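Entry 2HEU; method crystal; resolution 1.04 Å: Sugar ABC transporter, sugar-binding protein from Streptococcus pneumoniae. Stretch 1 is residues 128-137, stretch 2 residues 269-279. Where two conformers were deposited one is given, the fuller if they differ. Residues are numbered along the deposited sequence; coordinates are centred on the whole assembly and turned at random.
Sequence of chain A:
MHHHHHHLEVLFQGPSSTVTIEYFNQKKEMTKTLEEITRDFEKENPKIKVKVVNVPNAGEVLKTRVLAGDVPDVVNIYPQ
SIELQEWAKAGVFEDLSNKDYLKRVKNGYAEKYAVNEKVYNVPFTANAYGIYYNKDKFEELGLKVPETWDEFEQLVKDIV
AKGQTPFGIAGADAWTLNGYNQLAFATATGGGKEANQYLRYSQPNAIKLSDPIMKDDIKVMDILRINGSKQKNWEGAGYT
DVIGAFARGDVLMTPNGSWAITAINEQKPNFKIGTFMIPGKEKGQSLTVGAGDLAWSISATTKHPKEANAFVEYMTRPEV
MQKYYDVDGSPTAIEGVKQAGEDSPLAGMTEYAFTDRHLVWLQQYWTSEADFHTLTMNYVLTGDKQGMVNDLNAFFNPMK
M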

ATOM      1  N   ALA A 128      -0.973  -0.364   3.775  1.00  9.17           N
ATOM      2  CA  ALA A 128       0.175  -0.425   4.661  1.00  9.07           C
ATOM      3  C   ALA A 128       0.757  -1.819   4.564  1.00  8.66           C
ATOM      4  O   ALA A 128       0.165  -2.711   3.922  1.00  9.07           O
ATOM      5  N   TYR A 129       1.876  -2.037   5.227  1.00  8.29           N
ATOM      6  CA  TYR A 129       2.555  -3.329   5.188  1.00  7.93           C
ATOM      7  C   TYR A 129       3.196  -3.632   6.494  1.00  8.06           C
ATOM      8  O   TYR A 129       3.744  -2.753   7.183  1.00  9.59           O
ATOM      9  N   GLY A 130       3.185  -4.876   6.893  1.00  7.67           N
ATOM     10  CA  GLY A 130       3.881  -5.279   8.116  1.00  8.74           C
ATOM     11  C   GLY A 130       3.784  -6.788   8.316  1.00  8.22           C
ATOM     12  O   GLY A 130       3.682  -7.546   7.359  1.00  8.44           O
ATOM     13  N   ILE A 131       3.823  -7.183   9.605  1.00  7.70           N
ATOM     14  CA  ILE A 131       3.861  -8.583   9.932  1.00  8.14           C
ATOM     15  C   ILE A 131       2.551  -8.943  10.647  1.00  7.86           C
ATOM     16  O   ILE A 131       2.234  -8.396  11.702  1.00  8.81           O
ATOM     17  N   TYR A 132       1.771  -9.855  10.033  1.00  8.36           N
ATOM     18  CA  TYR A 132       0.612 -10.477  10.769  1.00  8.24           C
ATOM     19  C   TYR A 132       1.136 -11.463  11.728  1.00  8.31           C
ATOM     20  O   TYR A 132       2.089 -12.210  11.445  1.00  8.51           O
ATOM     21  N   TYR A 133       0.506 -11.509  12.930  1.00  8.33           N
ATOM     22  CA  TYR A 133       0.923 -12.507  13.908  1.00  8.43           C
ATOM     23  C   TYR A 133      -0.273 -12.997  14.667  1.00  9.05           C
ATOM     24  O   TYR A 133      -1.367 -12.381  14.746  1.00  9.85           O
ATOM     25  N   ASN A 134      -0.093 -14.175  15.264  1.00  9.38           N
ATOM     26  CA  ASN A 134      -1.119 -14.860  16.035  1.00  9.51           C
ATOM     27  C   ASN A 134      -1.006 -14.466  17.514  1.00 10.15           C
ATOM     28  O   ASN A 134      -0.093 -14.930  18.200  1.00 10.41           O
ATOM     29  N   LYS A 135      -1.935 -13.603  17.964  1.00 11.19           N
ATOM     30  CA  LYS A 135      -1.831 -13.124  19.342  1.00 12.00           C
ATOM     31  C   LYS A 135      -1.936 -14.235  20.338  1.00 12.85           C
ATOM     32  O   LYS A 135      -1.272 -14.255  21.403  1.00 14.34           O
ATOM     33  N   ASP A 136      -2.832 -15.194  20.087  1.00 13.43           N
ATOM     34  CA  ASP A 136      -3.096 -16.302  21.011  1.00 14.44           C
ATOM     35  C   ASP A 136      -1.869 -17.108  21.220  1.00 14.10           C
ATOM     36  O   ASP A 136      -1.491 -17.443  22.356  1.00 15.92           O
ATOM     37  N   LYS A 137      -1.176 -17.466  20.141  1.00 13.64           N
ATOM     38  CA  LYS A 137       0.042 -18.240  20.228  1.00 14.50           C
ATOM     39  C   LYS A 137       1.155 -17.455  20.843  1.00 13.82           C
ATOM     40  O   LYS A 137       1.949 -18.033  21.631  1.00 15.50           O
ATOM     41  N   PRO A 269     -10.254 -18.048  10.897  1.00 12.48           N
ATOM     42  CA  PRO A 269      -9.225 -18.350  11.928  1.00 12.86           C
ATOM     43  C   PRO A 269      -9.852 -18.383  13.288  1.00 13.78           C
ATOM     44  O   PRO A 269     -10.785 -17.709  13.621  1.00 16.06           O
ATOM     45  N   ASN A 270      -9.275 -19.275  14.092  1.00 13.45           N
ATOM     46  CA  ASN A 270      -9.707 -19.506  15.476  1.00 14.19           C
ATOM     47  C   ASN A 270      -8.740 -18.876  16.475  1.00 14.26           C
ATOM     48  O   ASN A 270      -8.396 -19.493  17.495  1.00 17.14           O
ATOM     49  N   PHE A 271      -8.296 -17.684  16.231  1.00 12.89           N
ATOM     50  CA  PHE A 271      -7.407 -16.885  17.111  1.00 12.03           C
ATOM     51  C   PHE A 271      -7.595 -15.440  16.785  1.00 12.43           C
ATOM     52  O   PHE A 271      -8.096 -15.067  15.722  1.00 14.04           O
ATOM     53  N   LYS A 272      -6.997 -14.614  17.664  0.50 12.27           N
ATOM     54  CA  LYS A 272      -7.009 -13.167  17.565  0.50 12.52           C
ATOM     55  C   LYS A 272      -5.800 -12.678  16.755  0.50 11.89           C
ATOM     56  O   LYS A 272      -4.639 -12.894  17.117  0.50 11.97           O
ATOM     57  N   ILE A 273      -6.068 -12.048  15.635  1.00 12.91           N
ATOM     58  CA  ILE A 273      -5.010 -11.592  14.722  1.00 11.73           C
ATOM     59  C   ILE A 273      -4.487 -10.249  15.158  1.00 11.54           C
ATOM     60  O   ILE A 273      -5.262  -9.349  15.466  1.00 13.16           O
ATOM     61  N   GLY A 274      -3.145 -10.099  15.148  1.00 10.72           N
ATOM     62  CA  GLY A 274      -2.535  -8.817  15.306  1.00 11.05           C
ATOM     63  C   GLY A 274      -1.606  -8.525  14.159  1.00 10.26           C
ATOM     64  O   GLY A 274      -1.323  -9.384  13.296  1.00 10.11           O
ATOM     65  N   THR A 275      -1.099  -7.293  14.139  1.00 10.11           N
ATOM     66  CA  THR A 275      -0.032  -6.915  13.194  1.00  9.69           C
ATOM     67  C   THR A 275       1.034  -6.111  13.961  1.00 10.11           C
ATOM     68  O   THR A 275       0.730  -5.445  14.985  1.00 11.47           O
ATOM     69  N   PHE A 276       2.231  -6.144  13.455  1.00 10.00           N
ATOM     70  CA  PHE A 276       3.257  -5.268  13.961  1.00  9.58           C
ATOM     71  C   PHE A 276       4.034  -4.689  12.793  1.00  9.69           C
ATOM     72  O   PHE A 276       4.132  -5.233  11.688  1.00 10.41           O
ATOM     73  N   MET A 277       4.623  -3.538  13.035  1.00 10.02           N
ATOM     74  CA  MET A 277       5.504  -2.880  12.062  1.00  9.59           C
ATOM     75  C   MET A 277       6.875  -3.569  12.112  1.00  9.95           C
ATOM     76  O   MET A 277       7.394  -3.902  13.178  1.00 11.34           O
ATOM     77  N   ILE A 278       7.464  -3.674  10.944  1.00 10.42           N
ATOM     78  CA  ILE A 278       8.857  -4.160  10.904  1.00 10.40           C
ATOM     79  C   ILE A 278       9.713  -3.135  11.638  1.00  9.79           C
ATOM     80  O   ILE A 278       9.702  -1.946  11.411  1.00 10.50           O
ATOM     81  N   PRO A 279      10.498  -3.644  12.609  1.00 11.78           N
ATOM     82  CA  PRO A 279      11.320  -2.764  13.453  1.00 12.09           C
ATOM     83  C   PRO A 279      12.450  -2.192  12.708  1.00 10.51           C
ATOM     84  O   PRO A 279      12.931  -2.709  11.696  1.00 11.06           O
TER

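Two antiparallel strands, 129-134 and 273-276, set the frame, and their register decides which side chains meet. Paired amides bond in both directions: Ile131 N to Phe276 O and Phe276 N to Ile131 O, each 2.9 Å, then Tyr133 N to Gly274 O at 2.8 Å and Gly274 N to Tyr133 O at 2.9 Å. Side chains therefore alternate between two faces, Ile131, Tyr133 and Phe276 on one, Tyr132, Asn134, Ile273 and Thr275 on the other.

The first face is built on aromatic and aliphatic packing. Ile131 (m, m) lies over the ring of its cross-strand partner Phe276 (chi1 p), with CB 3.6 Å from the ring centroid and close to the ring normal. Its CD1 also reaches Ile278 CG1 at 3.9 Å; Ile278 (m, t) in turn sends CD1 to the edge of the Tyr129 ring, 4.2 Å from CE2, with Tyr129 in the t rotamer. Tyr133 takes chi1 p, which brings its ring back across the neighbouring strand: CD1 comes 3.6 Å from Phe276 CD2, the two planes oblique at 54°, and Gly274 N sits over the ring face. This explains the fit of glycine here, since a CB on Gly274 would fall 2.6 Å from Tyr133 CE1 and 2.9 Å from Lys135 CE. Gly130 follows a similar rule, as its CB would lie 2.6 Å from Phe276 O.

On the opposite face, Tyr132 (m) receives Thr275 (p): the methyl CG2 stands over the ring, 3.9 Å from its centroid. Ile273 (m, t) meets the ring edge, CG2 to Tyr132 CD1 at 4.0 Å. Farther along, Phe271 (p) points toward stretch 1 and places its ring face against Asn134 (t), CD2 to CG 3.3 Å.

Polar side chains take over where the helix begins. Asn134 occupies the N-cap position, and Asp136 (m), pointing toward stretch 2, accepts a hydrogen bond at OD1 from Lys272 N, 2.9 Å. Lys272 O is taken by Lys135 N, also at 2.9 Å, so this backbone unit is held at both ends. Lys135 (m, t, t, t) reaches extended across stretch 2, its CE 3.6 Å from Gly274 CA.

Waters fill the remaining polar gaps. One accepts from Ile278 N and donates to Tyr129 O, both 2.8 Å; another joins Tyr133 OH (2.8 Å) to Thr275 O (3.1 Å). A third donates to Ile273 O at 2.7 Å and weakly links Lys135 NZ at 3.4 Å, while a fourth donates to Asp136 OD2 (2.5 Å) and Asn270 O (2.7 Å).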

ATOM      1  CB  ALA A 128      -0.187  -0.023   6.060  1.00  9.85           C
ATOM      2  CB  TYR A 129       3.628  -3.283   4.076  1.00  9.12           C
ATOM      3  CG  TYR A 129       4.277  -4.622   3.790  1.00  8.59           C
ATOM      4  CD1 TYR A 129       3.855  -5.392   2.719  1.00  8.51           C
ATOM      5  CD2 TYR A 129       5.285  -5.120   4.582  1.00  8.77           C
ATOM      6  CE1 TYR A 129       4.435  -6.671   2.440  1.00  8.35           C
ATOM      7  CE2 TYR A 129       5.889  -6.327   4.347  1.00  8.02           C
ATOM      8  CZ  TYR A 129       5.476  -7.118   3.257  1.00  7.60           C
ATOM      9  OH  TYR A 129       6.121  -8.281   3.016  1.00  8.36           O
ATOM     10  CB  ILE A 131       5.034  -8.998  10.852  1.00  8.02           C
ATOM     11  CG1 ILE A 131       6.369  -8.422  10.307  1.00  8.28           C
ATOM     12  CG2 ILE A 131       5.093 -10.458  11.011  1.00  8.82           C
ATOM     13  CD1 ILE A 131       6.780  -8.928   8.947  1.00  8.90           C
ATOM     14  CB  TYR A 132      -0.300 -11.198   9.739  1.00  8.51           C
ATOM     15  CG  TYR A 132      -1.032 -10.240   8.839  1.00  8.42           C
ATOM     16  CD1 TYR A 132      -2.299  -9.783   9.211  1.00  9.56           C
ATOM     17  CD2 TYR A 132      -0.495  -9.757   7.685  1.00  8.78           C
ATOM     18  CE1 TYR A 132      -3.007  -8.904   8.403  1.00  8.92           C
ATOM     19  CE2 TYR A 132      -1.184  -8.875   6.892  1.00  8.81           C
ATOM     20  CZ  TYR A 132      -2.461  -8.450   7.268  1.00  8.42           C
ATOM     21  OH  TYR A 132      -3.191  -7.576   6.486  1.00  9.21           O
ATOM     22  CB  TYR A 133       1.987 -11.938  14.884  1.00  9.36           C
ATOM     23  CG  TYR A 133       1.506 -10.934  15.928  1.00  9.82           C
ATOM     24  CD1 TYR A 133       1.234  -9.614  15.612  1.00 10.48           C
ATOM     25  CD2 TYR A 133       1.347 -11.350  17.238  1.00 10.77           C
ATOM     26  CE1 TYR A 133       0.819  -8.733  16.567  1.00 12.00           C
ATOM     27  CE2 TYR A 133       0.891 -10.450  18.206  1.00 12.59           C
ATOM     28  CZ  TYR A 133       0.648  -9.139  17.865  1.00 12.59           C
ATOM     29  OH  TYR A 133       0.217  -8.270  18.825  1.00 16.05           O
ATOM     30  CB  ASN A 134      -0.919 -16.348  15.844  1.00  9.68           C
ATOM     31  CG  ASN A 134      -1.933 -17.266  16.480  1.00 10.25           C
ATOM     32  OD1 ASN A 134      -2.287 -18.334  15.823  1.00 13.15           O
ATOM     33  ND2 ASN A 134      -2.412 -16.955  17.603  1.00  9.85           N
ATOM     34  CB  LYS A 135      -2.894 -12.071  19.635  1.00 12.55           C
ATOM     35  CG  LYS A 135      -2.801 -10.807  18.868  1.00 13.96           C
ATOM     36  CD  LYS A 135      -3.925  -9.813  19.256  1.00 17.08           C
ATOM     37  CE  LYS A 135      -3.811  -8.471  18.691  1.00 17.87           C
ATOM     38  NZ  LYS A 135      -4.967  -7.608  19.067  1.00 26.02           N
ATOM     39  CB  ASP A 136      -4.222 -17.234  20.536  1.00 14.31           C
ATOM     40  CG  ASP A 136      -5.578 -16.580  20.401  1.00 16.47           C
ATOM     41  OD1 ASP A 136      -5.689 -15.402  20.095  1.00 18.13           O
ATOM     42  OD2 ASP A 136      -6.573 -17.344  20.464  1.00 20.62           O
ATOM     43  CB  LYS A 137       0.461 -18.835  18.879  1.00 14.42           C
ATOM     44  CG  LYS A 137      -0.440 -19.931  18.432  1.00 16.08           C
ATOM     45  CD  LYS A 137      -0.479 -21.124  19.384  1.00 28.55           C
ATOM     46  CE  LYS A 137       0.625 -22.022  19.264  1.00 32.79           C
ATOM     47  NZ  LYS A 137       0.266 -23.337  19.968  1.00 36.14           N
ATOM     48  CB  PRO A 269      -8.277 -17.156  11.854  1.00 14.21           C
ATOM     49  CG  PRO A 269      -9.128 -16.034  11.243  1.00 15.44           C
ATOM     50  CD  PRO A 269     -10.091 -16.736  10.306  1.00 13.43           C
ATOM     51  CB  ASN A 270      -9.816 -21.016  15.711  1.00 15.87           C
ATOM     52  CG  ASN A 270     -10.514 -21.341  16.907  1.00 19.25           C
ATOM     53  OD1 ASN A 270     -11.448 -20.651  17.335  1.00 24.63           O
ATOM     54  ND2 ASN A 270     -10.070 -22.406  17.544  1.00 23.94           N
ATOM     55  CB  PHE A 271      -5.979 -17.341  16.960  1.00 12.21           C
ATOM     56  CG  PHE A 271      -5.395 -17.111  15.581  1.00 11.40           C
ATOM     57  CD1 PHE A 271      -5.465 -18.075  14.612  1.00 11.28           C
ATOM     58  CD2 PHE A 271      -4.722 -15.915  15.268  1.00 10.36           C
ATOM     59  CE1 PHE A 271      -4.913 -17.858  13.320  1.00 10.91           C
ATOM     60  CE2 PHE A 271      -4.195 -15.717  14.049  1.00 10.16           C
ATOM     61  CZ  PHE A 271      -4.274 -16.700  13.064  1.00 10.77           C
ATOM     62  CB  LYS A 272      -7.022 -12.570  18.960  0.50 12.16           C
ATOM     63  CG  LYS A 272      -8.372 -12.819  19.630  0.50 13.52           C
ATOM     64  CD  LYS A 272      -9.670 -12.500  18.788  0.50 21.14           C
ATOM     65  CE  LYS A 272     -10.971 -12.419  19.597  0.50 18.44           C
ATOM     66  NZ  LYS A 272     -12.117 -12.542  18.686  0.50 26.16           N
ATOM     67  CB  ILE A 273      -5.536 -11.489  13.275  1.00 11.56           C
ATOM     68  CG1 ILE A 273      -6.077 -12.835  12.804  1.00 14.76           C
ATOM     69  CG2 ILE A 273      -4.496 -10.906  12.331  1.00 13.16           C
ATOM     70  CD1 ILE A 273      -7.079 -12.693  11.683  1.00 16.04           C
ATOM     71  CB  THR A 275      -0.595  -6.096  12.014  1.00  9.77           C
ATOM     72  OG1 THR A 275      -1.388  -5.007  12.512  1.00 10.69           O
ATOM     73  CG2 THR A 275      -1.385  -6.948  11.050  1.00 10.65           C
ATOM     74  CB  PHE A 276       4.156  -5.903  15.028  1.00 11.40           C
ATOM     75  CG  PHE A 276       4.989  -7.088  14.602  1.00 10.90           C
ATOM     76  CD1 PHE A 276       6.250  -6.920  14.014  1.00  9.79           C
ATOM     77  CD2 PHE A 276       4.591  -8.414  14.878  1.00 10.61           C
ATOM     78  CE1 PHE A 276       7.066  -8.022  13.742  1.00  9.59           C
ATOM     79  CE2 PHE A 276       5.378  -9.492  14.606  1.00 10.42           C
ATOM     80  CZ  PHE A 276       6.632  -9.269  14.043  1.00  9.80           C
ATOM     81  CB  MET A 277       5.670  -1.397  12.421  1.00  9.97           C
ATOM     82  CG  MET A 277       4.343  -0.651  12.277  1.00 11.64           C
ATOM     83  SD  MET A 277       4.350   0.968  13.036  1.00 13.11           S
ATOM     84  CE  MET A 277       5.256   1.664  11.787  1.00 12.37           C
ATOM     85  CB  ILE A 278       9.295  -4.298   9.449  1.00 11.50           C
ATOM     86  CG1 ILE A 278       8.496  -5.458   8.788  1.00 10.89           C
ATOM     87  CG2 ILE A 278      10.808  -4.553   9.344  1.00 14.15           C
ATOM     88  CD1 ILE A 278       8.783  -5.670   7.311  1.00 11.73           C
ATOM     89  CB  PRO A 279      11.690  -3.613  14.667  1.00 14.05           C
ATOM     90  CG  PRO A 279      11.781  -4.948  14.017  1.00 13.06           C
ATOM     91  CD  PRO A 279      10.603  -5.039  13.127  1.00 12.74           C
TER
HETATM   92  O   HOH W   1       5.900  -2.461   8.955  1.00 10.36           O
HETATM   93  O   HOH W   2      -0.264  -5.610  17.938  1.00 23.95           O
HETATM   94  O   HOH W   3      -7.352  -8.885  17.085  1.00 39.88           O
HETATM   95  O   HOH W   4      -6.713 -19.741  19.609  1.00 29.04           O